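Local structure of Cry23AA1 (Bacillus thuringiensis, 4RHZ) at residues S30-E36 / C167-L173; S83-V89 / A116-S121; T22-D28 / T172-Y178. The protein is an aerolysin-family crystal protein that binds zinc, forms a binary complex with Cry37Aa1 and probably acts as a pore-forming toxin. The contacts are given in a common frame with arbitrary orientation. Numbering follows the deposited sequence.

Contact 1 of 3, residues S30-E36 / C167-L173; sequences SFKVFNE and CDMSGTL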
loop_
_atom_site.group_PDB
_atom_site.type_symbol
_atom_site.label_atom_id
_atom_site.label_comp_id
_atom_site.label_asym_id
_atom_site.label_seq_id
_atom_site.Cartn_x
_atom_site.Cartn_y
_atom_site.Cartn_z
ATOM N N SER A 30 -40.679 18.201 0.342
ATOM C CA SER A 30 -40.213 17.634 1.642
ATOM C C SER A 30 -39.028 16.663 1.487
ATOM O O SER A 30 -38.528 16.094 2.478
ATOM C CB SER A 30 -41.326 16.804 2.332
ATOM O OG SER A 30 -41.625 15.623 1.557
ATOM N N PHE A 31 -38.674 16.372 0.250
ATOM C CA PHE A 31 -37.682 15.337 0.049
ATOM C C PHE A 31 -36.288 15.775 0.466
ATOM O O PHE A 31 -35.795 16.804 0.011
ATOM C CB PHE A 31 -37.632 14.836 -1.358
ATOM C CG PHE A 31 -36.901 13.586 -1.456
ATOM C CD1 PHE A 31 -37.551 12.393 -1.228
ATOM C CD2 PHE A 31 -35.515 13.588 -1.700
ATOM C CE1 PHE A 31 -36.861 11.193 -1.313
ATOM C CE2 PHE A 31 -34.817 12.405 -1.759
ATOM C CZ PHE A 31 -35.505 11.181 -1.569
ATOM N N LYS A 32 -35.669 15.007 1.355
ATOM C CA LYS A 32 -34.296 15.350 1.688
ATOM C C LYS A 32 -33.265 14.200 1.767
ATOM O O LYS A 32 -33.559 13.058 2.155
ATOM C CB LYS A 32 -34.198 16.382 2.854
ATOM C CG LYS A 32 -34.930 15.992 4.132
ATOM C CD LYS A 32 -34.699 17.021 5.314
ATOM C CE LYS A 32 -34.891 16.356 6.711
ATOM N NZ LYS A 32 -33.773 16.681 7.689
ATOM N N VAL A 33 -32.053 14.538 1.342
ATOM C CA VAL A 33 -30.892 13.673 1.552
ATOM C C VAL A 33 -29.967 14.314 2.609
ATOM O O VAL A 33 -29.679 15.477 2.567
ATOM C CB VAL A 33 -30.131 13.483 0.260
ATOM C CG1 VAL A 33 -28.892 12.512 0.477
ATOM C CG2 VAL A 33 -31.071 12.977 -0.848
ATOM N N PHE A 34 -29.497 13.539 3.558
ATOM C CA PHE A 34 -28.618 14.106 4.584
ATOM C C PHE A 34 -27.792 12.995 5.265
ATOM O O PHE A 34 -27.950 11.766 4.927
ATOM C CB PHE A 34 -29.467 14.894 5.635
ATOM C CG PHE A 34 -30.536 14.046 6.301
ATOM C CD1 PHE A 34 -30.338 13.521 7.578
ATOM C CD2 PHE A 34 -31.742 13.731 5.622
ATOM C CE1 PHE A 34 -31.365 12.741 8.202
ATOM C CE2 PHE A 34 -32.749 12.947 6.231
ATOM C CZ PHE A 34 -32.559 12.439 7.504
ATOM N N ASN A 35 -26.952 13.423 6.234
ATOM C CA ASN A 35 -25.958 12.559 6.890
ATOM C C ASN A 35 -25.182 11.771 5.849
ATOM O O ASN A 35 -25.062 10.546 5.964
ATOM C CB ASN A 35 -26.628 11.534 7.829
ATOM C CG ASN A 35 -27.343 12.183 9.001
ATOM O OD1 ASN A 35 -27.067 13.336 9.334
ATOM N ND2 ASN A 35 -28.308 11.463 9.593
ATOM N N GLU A 36 -24.741 12.436 4.792
ATOM C CA GLU A 36 -23.830 11.798 3.826
ATOM C C GLU A 36 -22.526 11.455 4.548
ATOM O O GLU A 36 -22.016 12.232 5.382
ATOM C CB GLU A 36 -23.501 12.737 2.677
ATOM C CG GLU A 36 -24.670 13.037 1.768
ATOM C CD GLU A 36 -25.285 14.386 2.035
ATOM O OE1 GLU A 36 -25.495 14.753 3.217
ATOM O OE2 GLU A 36 -25.522 15.098 1.038
ATOM N N CYS A 167 -25.979 7.320 3.062
ATOM C CA CYS A 167 -26.766 8.528 3.464
ATOM C C CYS A 167 -28.175 8.151 3.959
ATOM O O CYS A 167 -28.594 7.000 3.839
ATOM C CB CYS A 167 -26.872 9.556 2.353
ATOM S SG CYS A 167 -27.656 8.853 0.898
ATOM N N ASP A 168 -28.867 9.137 4.523
ATOM C CA ASP A 168 -30.286 9.038 4.925
ATOM C C ASP A 168 -31.144 9.849 3.985
ATOM O O ASP A 168 -30.710 10.828 3.390
ATOM C CB ASP A 168 -30.494 9.613 6.329
ATOM C CG ASP A 168 -29.866 8.744 7.424
ATOM O OD1 ASP A 168 -29.776 7.509 7.221
ATOM O OD2 ASP A 168 -29.511 9.306 8.489
ATOM N N MET A 169 -32.399 9.455 3.904
ATOM C CA MET A 169 -33.347 10.106 3.025
ATOM C C MET A 169 -34.676 10.117 3.773
ATOM O O MET A 169 -35.040 9.132 4.443
ATOM C CB MET A 169 -33.463 9.307 1.743
ATOM C CG MET A 169 -32.372 9.593 0.774
ATOM S SD MET A 169 -32.551 8.667 -0.778
ATOM C CE MET A 169 -30.831 8.572 -1.318
ATOM N N SER A 170 -35.378 11.239 3.692
ATOM C CA SER A 170 -36.737 11.334 4.219
ATOM C C SER A 170 -37.547 12.120 3.201
ATOM O O SER A 170 -36.971 12.853 2.353
ATOM C CB SER A 170 -36.773 12.066 5.552
ATOM O OG SER A 170 -36.308 13.371 5.309
ATOM N N GLY A 171 -38.880 11.955 3.287
ATOM C CA GLY A 171 -39.756 12.613 2.337
ATOM C C GLY A 171 -40.351 11.713 1.285
ATOM O O GLY A 171 -40.155 10.513 1.326
ATOM N N THR A 172 -41.093 12.296 0.323
ATOM C CA THR A 172 -41.916 11.473 -0.541
ATOM C C THR A 172 -41.769 11.908 -1.968
ATOM O O THR A 172 -41.231 12.984 -2.251
ATOM C CB THR A 172 -43.406 11.655 -0.194
ATOM O OG1 THR A 172 -43.753 13.048 -0.330
ATOM C CG2 THR A 172 -43.736 11.177 1.216
ATOM N N LEU A 173 -42.231 11.053 -2.868
ATOM C CA LEU A 173 -42.463 11.436 -4.251
ATOM C C LEU A 173 -43.978 11.464 -4.462
ATOM O O LEU A 173 -44.725 10.619 -3.920
ATOM C CB LEU A 173 -41.831 10.433 -5.239
ATOM C CG LEU A 173 -40.297 10.548 -5.270
ATOM C CD1 LEU A 173 -39.725 9.677 -4.101
ATOM C CD2 LEU A 173 -39.748 10.148 -6.639
#

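Contact 2 of 3, residues S83-V89 / A116-S121; sequences SAVTEGV and AEYNYS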
loop_
_atom_site.group_PDB
_atom_site.type_symbol
_atom_site.label_atom_id
_atom_site.label_comp_id
_atom_site.label_asym_id
_atom_site.label_seq_id
_atom_site.Cartn_x
_atom_site.Cartn_y
_atom_site.Cartn_z
ATOM N N SER A 83 -10.290 6.405 -7.212
ATOM C CA SER A 83 -11.503 6.167 -6.472
ATOM C C SER A 83 -12.754 6.005 -7.386
ATOM O O SER A 83 -12.704 6.329 -8.591
ATOM C CB SER A 83 -11.683 7.229 -5.423
ATOM O OG SER A 83 -12.006 8.443 -6.044
ATOM N N ALA A 84 -13.792 5.359 -6.830
ATOM C CA ALA A 84 -15.114 5.183 -7.505
ATOM C C ALA A 84 -16.166 4.758 -6.455
ATOM O O ALA A 84 -15.811 4.308 -5.351
ATOM C CB ALA A 84 -15.042 4.161 -8.602
ATOM N N VAL A 85 -17.441 4.973 -6.774
ATOM C CA VAL A 85 -18.557 4.410 -6.059
ATOM C C VAL A 85 -18.851 3.164 -6.883
ATOM O O VAL A 85 -18.840 3.204 -8.098
ATOM C CB VAL A 85 -19.759 5.383 -6.133
ATOM C CG1 VAL A 85 -21.135 4.697 -5.707
ATOM C CG2 VAL A 85 -19.480 6.678 -5.354
ATOM N N THR A 86 -19.056 2.034 -6.238
ATOM C CA THR A 86 -19.423 0.798 -6.973
ATOM C C THR A 86 -20.893 0.445 -6.688
ATOM O O THR A 86 -21.551 -0.273 -7.473
ATOM C CB THR A 86 -18.523 -0.389 -6.530
ATOM O OG1 THR A 86 -18.474 -0.381 -5.096
ATOM C CG2 THR A 86 -17.087 -0.167 -7.017
ATOM N N GLU A 87 -21.430 0.974 -5.609
ATOM C CA GLU A 87 -22.870 0.773 -5.350
ATOM C C GLU A 87 -23.422 2.044 -4.878
ATOM O O GLU A 87 -23.078 2.478 -3.778
ATOM C CB GLU A 87 -23.095 -0.295 -4.281
ATOM C CG GLU A 87 -22.922 -1.747 -4.825
ATOM C CD GLU A 87 -23.244 -2.750 -3.745
ATOM O OE1 GLU A 87 -22.560 -2.750 -2.683
ATOM O OE2 GLU A 87 -24.242 -3.487 -3.899
ATOM N N GLY A 88 -24.260 2.673 -5.710
ATOM C CA GLY A 88 -24.688 4.030 -5.418
ATOM C C GLY A 88 -26.194 4.234 -5.578
ATOM O O GLY A 88 -26.953 3.272 -5.716
ATOM N N VAL A 89 -26.590 5.512 -5.600
ATOM C CA VAL A 89 -27.977 5.952 -5.546
ATOM C C VAL A 89 -28.134 7.266 -6.311
ATOM O O VAL A 89 -27.263 8.159 -6.244
ATOM C CB VAL A 89 -28.488 6.001 -4.073
ATOM C CG1 VAL A 89 -27.812 7.141 -3.231
ATOM C CG2 VAL A 89 -30.054 6.004 -3.972
ATOM N N ALA A 116 -10.689 11.977 -1.710
ATOM C CA ALA A 116 -11.350 11.757 -2.984
ATOM C C ALA A 116 -12.795 12.280 -2.940
ATOM O O ALA A 116 -13.391 12.426 -1.859
ATOM C CB ALA A 116 -11.278 10.285 -3.391
ATOM N N GLU A 117 -13.284 12.620 -4.128
ATOM C CA GLU A 117 -14.651 12.990 -4.335
ATOM C C GLU A 117 -15.549 11.800 -4.742
ATOM O O GLU A 117 -15.382 11.196 -5.796
ATOM C CB GLU A 117 -14.822 14.144 -5.345
ATOM C CG GLU A 117 -16.158 14.855 -4.925
ATOM C CD GLU A 117 -16.326 16.219 -5.439
ATOM O OE1 GLU A 117 -17.449 16.741 -5.279
ATOM O OE2 GLU A 117 -15.364 16.772 -6.004
ATOM N N TYR A 118 -16.471 11.471 -3.864
ATOM C CA TYR A 118 -17.505 10.492 -4.179
ATOM C C TYR A 118 -18.847 11.101 -4.642
ATOM O O TYR A 118 -19.553 11.733 -3.850
ATOM C CB TYR A 118 -17.699 9.569 -3.019
ATOM C CG TYR A 118 -16.448 8.761 -2.793
ATOM C CD1 TYR A 118 -16.226 7.586 -3.486
ATOM C CD2 TYR A 118 -15.447 9.217 -1.914
ATOM C CE1 TYR A 118 -15.077 6.845 -3.272
ATOM C CE2 TYR A 118 -14.276 8.493 -1.721
ATOM C CZ TYR A 118 -14.095 7.330 -2.381
ATOM O OH TYR A 118 -12.919 6.633 -2.154
ATOM N N ASN A 119 -19.134 10.914 -5.924
ATOM C CA ASN A 119 -20.440 11.219 -6.478
ATOM C C ASN A 119 -21.345 9.959 -6.443
ATOM O O ASN A 119 -21.098 8.985 -7.162
ATOM C CB ASN A 119 -20.299 11.757 -7.890
ATOM C CG ASN A 119 -21.725 11.998 -8.594
ATOM O OD1 ASN A 119 -22.818 11.567 -8.104
ATOM N ND2 ASN A 119 -21.676 12.626 -9.763
ATOM N N TYR A 120 -22.370 9.987 -5.601
ATOM C CA TYR A 120 -23.179 8.768 -5.318
ATOM C C TYR A 120 -23.948 8.200 -6.499
ATOM O O TYR A 120 -24.278 7.020 -6.506
ATOM C CB TYR A 120 -24.137 8.978 -4.157
ATOM C CG TYR A 120 -23.518 9.202 -2.790
ATOM C CD1 TYR A 120 -22.321 9.898 -2.624
ATOM C CD2 TYR A 120 -24.200 8.798 -1.647
ATOM C CE1 TYR A 120 -21.795 10.150 -1.308
ATOM C CE2 TYR A 120 -23.684 9.021 -0.374
ATOM C CZ TYR A 120 -22.494 9.702 -0.223
ATOM O OH TYR A 120 -22.045 9.926 1.037
ATOM N N SER A 121 -24.100 9.016 -7.528
ATOM C CA SER A 121 -24.983 8.738 -8.665
ATOM C C SER A 121 -24.306 8.130 -9.873
ATOM O O SER A 121 -25.002 7.834 -10.885
ATOM C CB SER A 121 -25.714 10.041 -9.078
ATOM O OG SER A 121 -26.343 10.530 -7.859
HETATM O O HOH W 1 -14.722 8.942 -6.980
#

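Contact 3 of 3, residues T22-D28 / T172-Y178; sequences TVKSTYD and TLFCRGY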
loop_
_atom_site.group_PDB
_atom_site.type_symbol
_atom_site.label_atom_id
_atom_site.label_comp_id
_atom_site.label_asym_id
_atom_site.label_seq_id
_atom_site.Cartn_x
_atom_site.Cartn_y
_atom_site.Cartn_z
ATOM N N THR A 22 -47.847 3.584 -17.474
ATOM C CA THR A 22 -47.123 4.798 -17.706
ATOM C C THR A 22 -47.105 5.446 -16.297
ATOM O O THR A 22 -48.153 5.432 -15.610
ATOM C CB THR A 22 -47.862 5.594 -18.794
ATOM O OG1 THR A 22 -47.282 5.297 -20.069
ATOM C CG2 THR A 22 -47.737 6.974 -18.651
ATOM N N VAL A 23 -45.929 5.954 -15.847
ATOM C CA VAL A 23 -45.786 6.564 -14.529
ATOM C C VAL A 23 -44.987 7.870 -14.582
ATOM O O VAL A 23 -43.953 7.984 -15.296
ATOM C CB VAL A 23 -45.023 5.678 -13.567
ATOM C CG1 VAL A 23 -44.755 6.403 -12.219
ATOM C CG2 VAL A 23 -45.670 4.323 -13.388
ATOM N N LYS A 24 -45.477 8.864 -13.858
ATOM C CA LYS A 24 -44.752 10.076 -13.718
ATOM C C LYS A 24 -44.644 10.422 -12.236
ATOM O O LYS A 24 -45.724 10.506 -11.534
ATOM C CB LYS A 24 -45.460 11.171 -14.467
ATOM C CG LYS A 24 -44.536 12.245 -14.922
ATOM C CD LYS A 24 -44.605 13.416 -13.997
ATOM C CE LYS A 24 -45.355 14.567 -14.681
ATOM N NZ LYS A 24 -44.548 15.826 -14.490
ATOM N N SER A 25 -43.389 10.532 -11.750
ATOM C CA SER A 25 -43.085 10.943 -10.354
ATOM C C SER A 25 -42.392 12.301 -10.241
ATOM O O SER A 25 -41.723 12.716 -11.132
ATOM C CB SER A 25 -42.254 9.890 -9.571
ATOM O OG SER A 25 -41.074 9.408 -10.257
ATOM N N THR A 26 -42.501 12.940 -9.095
ATOM C CA THR A 26 -41.941 14.229 -8.832
ATOM C C THR A 26 -41.561 14.187 -7.386
ATOM O O THR A 26 -42.319 13.744 -6.559
ATOM C CB THR A 26 -43.005 15.319 -9.029
ATOM O OG1 THR A 26 -43.397 15.296 -10.420
ATOM C CG2 THR A 26 -42.418 16.668 -8.801
ATOM N N TYR A 27 -40.361 14.629 -7.082
ATOM C CA TYR A 27 -39.891 14.712 -5.700
ATOM C C TYR A 27 -40.693 15.759 -5.005
ATOM O O TYR A 27 -40.873 16.826 -5.538
ATOM C CB TYR A 27 -38.346 15.015 -5.638
ATOM C CG TYR A 27 -37.537 13.776 -5.950
ATOM C CD1 TYR A 27 -37.033 13.547 -7.191
ATOM C CD2 TYR A 27 -37.276 12.835 -4.973
ATOM C CE1 TYR A 27 -36.300 12.360 -7.486
ATOM C CE2 TYR A 27 -36.522 11.707 -5.263
ATOM C CZ TYR A 27 -36.047 11.478 -6.514
ATOM O OH TYR A 27 -35.290 10.295 -6.767
ATOM N N ASP A 28 -41.213 15.428 -3.838
ATOM C CA ASP A 28 -41.940 16.393 -3.049
ATOM C C ASP A 28 -40.928 17.401 -2.469
ATOM O O ASP A 28 -39.817 17.012 -2.106
ATOM C CB ASP A 28 -42.717 15.694 -1.933
ATOM C CG ASP A 28 -43.545 16.661 -1.100
ATOM O OD1 ASP A 28 -44.548 17.205 -1.588
ATOM O OD2 ASP A 28 -43.201 16.873 0.070
ATOM N N THR A 172 -41.093 12.296 0.323
ATOM C CA THR A 172 -41.916 11.473 -0.541
ATOM C C THR A 172 -41.769 11.908 -1.968
ATOM O O THR A 172 -41.231 12.984 -2.251
ATOM C CB THR A 172 -43.406 11.655 -0.194
ATOM O OG1 THR A 172 -43.753 13.048 -0.330
ATOM C CG2 THR A 172 -43.736 11.177 1.216
ATOM N N LEU A 173 -42.231 11.053 -2.868
ATOM C CA LEU A 173 -42.463 11.436 -4.251
ATOM C C LEU A 173 -43.978 11.464 -4.462
ATOM O O LEU A 173 -44.725 10.619 -3.920
ATOM C CB LEU A 173 -41.831 10.433 -5.239
ATOM C CG LEU A 173 -40.297 10.548 -5.270
ATOM C CD1 LEU A 173 -39.725 9.677 -4.101
ATOM C CD2 LEU A 173 -39.748 10.148 -6.639
ATOM N N PHE A 174 -44.389 12.413 -5.287
ATOM C CA PHE A 174 -45.708 12.458 -5.767
ATOM C C PHE A 174 -45.797 11.646 -7.020
ATOM O O PHE A 174 -45.166 12.001 -7.997
ATOM C CB PHE A 174 -46.178 13.903 -6.011
ATOM C CG PHE A 174 -47.670 13.974 -6.355
ATOM C CD1 PHE A 174 -48.622 13.472 -5.462
ATOM C CD2 PHE A 174 -48.083 14.399 -7.568
ATOM C CE1 PHE A 174 -49.968 13.476 -5.754
ATOM C CE2 PHE A 174 -49.434 14.391 -7.885
ATOM C CZ PHE A 174 -50.384 13.942 -6.962
ATOM N N CYS A 175 -46.593 10.578 -7.028
ATOM C CA CYS A 175 -46.634 9.678 -8.202
ATOM C C CYS A 175 -48.011 9.556 -8.914
ATOM O O CYS A 175 -49.057 9.287 -8.286
ATOM C CB CYS A 175 -46.071 8.270 -7.862
ATOM S SG CYS A 175 -44.749 8.280 -6.546
ATOM N N ARG A 176 -47.971 9.761 -10.218
ATOM C CA ARG A 176 -49.096 9.684 -11.079
ATOM C C ARG A 176 -48.957 8.414 -11.916
ATOM O O ARG A 176 -47.982 8.276 -12.641
ATOM C CB ARG A 176 -49.147 10.944 -11.996
ATOM C CG ARG A 176 -49.245 12.369 -11.254
ATOM C CD ARG A 176 -49.186 13.531 -12.284
ATOM N NE ARG A 176 -49.484 14.893 -11.803
ATOM C CZ ARG A 176 -48.563 15.787 -11.352
ATOM N NH1 ARG A 176 -47.274 15.412 -11.269
ATOM N NH2 ARG A 176 -48.917 17.056 -10.973
ATOM N N GLY A 177 -49.916 7.479 -11.805
ATOM C CA GLY A 177 -49.982 6.298 -12.655
ATOM C C GLY A 177 -51.090 6.422 -13.684
ATOM O O GLY A 177 -52.160 6.906 -13.372
ATOM N N TYR A 178 -50.837 6.007 -14.909
ATOM C CA TYR A 178 -51.807 6.042 -15.964
ATOM C C TYR A 178 -51.906 4.685 -16.583
ATOM O O TYR A 178 -50.935 3.927 -16.562
ATOM C CB TYR A 178 -51.402 6.991 -17.081
ATOM C CG TYR A 178 -51.035 8.347 -16.618
ATOM C CD1 TYR A 178 -51.940 9.404 -16.662
ATOM C CD2 TYR A 178 -49.728 8.582 -16.100
ATOM C CE1 TYR A 178 -51.540 10.714 -16.206
ATOM C CE2 TYR A 178 -49.342 9.804 -15.638
ATOM C CZ TYR A 178 -50.236 10.878 -15.695
ATOM O OH TYR A 178 -49.751 12.076 -15.253
HETATM O O HOH W 2 -45.911 13.064 -10.605
#

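Contact 1 of 3, residues S30-E36 / C167-L173
Four backbone hydrogen bonds join strand 32-36 to strand 167-170, where strand 32-40 pairs antiparallel with the long strand 146-179 in the large mixed sheet of the aerolysin-type fold. Lys32 N gives to Ser170 O (2.7 Å) and Ser170 N returns to Lys32 O (3.0 Å); at the next hydrogen-bonded pair, Phe34 N reaches Asp168 O (3.0 Å) and Asp168 N reaches Phe34 O (2.8 Å). A side-chain bond from Asn35 ND2 to Asp168 OD2 (2.7 Å) extends this pairing, while Asp168 OD1 is hydrogen-bonded to His212 ND1. The Phe34 ring folds back so that Asp168 CB lies over its face in a CH-pi contact, 3.8 Å from the ring centroid. On the other face Val33 CG2 meets Met169 CG at 4.0 Å. Phe31 turns its ring edge to Met169 SD, 4.0 Å from CZ, a Met-aromatic contact that helix 191-197 adjoins through Val191. The strand breaks at Gly171: its phi/psi of 105/-175° would press a CB against the carbonyl O of Ser170 and into Ser30 O and Phe31 CA. Polar groups beside Phe34 on one face and apolar ones on the other imply a sheet whose Val33-Met169 face turns inward.

Contact 2 of 3, residues S83-V89 / A116-S121
Ser83 points its side chain toward 116-121, where OG lies 3.3 Å from Ala116 CB; a water 2.9 Å from Ser83 OG donates to Glu117 O at 2.6 Å. Ala84 turns away, yet its carbonyl O approaches the ring edge of Tyr118, 3.4 Å from CE1; the Tyr118 hydroxyl is hydrogen-bonded to Phe218 O. Val85 points into the gap between the two strands, with CG2 3.9 Å from Tyr118 CD1 and 3.3 Å from Asn119 O. Strands 83-85 and 116-119 run nearly parallel, 18° apart, but their axes come no closer than 6.6 Å: they belong to different sheets of the elongated, aerolysin-type beta fold. At Thr86 and Glu87, which both face Ser216 in a classic beta bulge, the chain turns a corner and leaves 116-121. It returns at Gly88, whose CA is 3.2 Å from Tyr120 O. Val89 N then donates to Tyr120 O (2.9 Å), while Val89 O lies 3.0 Å from Ser121 OG; Ser121 N closes an Asx turn on Asn119 OD1 (2.9 Å).

Contact 3 of 3, residues T22-D28 / T172-Y178
Leu173 lies against the face of the Tyr27 ring, its CD2 3.9 Å from the ring centroid in a CH-pi contact and its CG 3.8 Å from Tyr27 CD2. The two residues form an antiparallel, non-hydrogen-bonded pair within a large mixed sheet, in which strand 22-27 runs beside the final part of the long strand 146-179, toward one tip of this elongated aerolysin-family molecule. On the same face, Ser25 CB touches Leu173 CD2 (3.9 Å), and Val23 stands opposite Gly177. Helix 6-18 packs over this side: Val23 meets Asn11 and Met14, Cys175 meets Ile10, Tyr27 meets Ile6, and Ser25 OG is hydrogen-bonded to Gln7 NE2. Paired backbone bonds hold the register at Thr22-Tyr178, Lys24-Arg176 and Thr26-Phe174. The tightest is Arg176 N to Lys24 O at 2.7 Å, whereas Thr26 N to Phe174 O (3.0 Å) is weak; beyond them Asp28 N adds a bond to Thr172 O (2.9 Å). The opposite face is more polar and more open. There Thr22 CG2 rests 3.6 Å from Tyr178 CD2, and two like charges come close, Lys24 NZ lying 4.2 Å from Arg176 NH1. A water bridges this face, donating to Lys24 O (2.7 Å) and Phe174 O (2.9 Å) while accepting from Arg176 NH1 at 2.8 Å.

Overall arrangement
Contacts 1 and 3 share strand 146-179, overlapping at Thr172 and Leu173, and pair it antiparallel with the successive strands 32-40 and 22-27; their centres lie about 17 Å apart. Both are partly buried, with regular backbone pairing, one packed face and one more polar face. Contact 2 is mostly buried and nearer the middle of the chain: it joins strands of different sheets, so side-chain packing, a bridging water and few direct hydrogen bonds replace continuous pairing. It touches contact 1 where Met169 CE packs on Val89 CG2 (3.8 Å) and Glu36 CB on Tyr120 OH (3.6 Å), but does not touch contact 3. The zinc ion is about 13 Å from the side chain of Ala116.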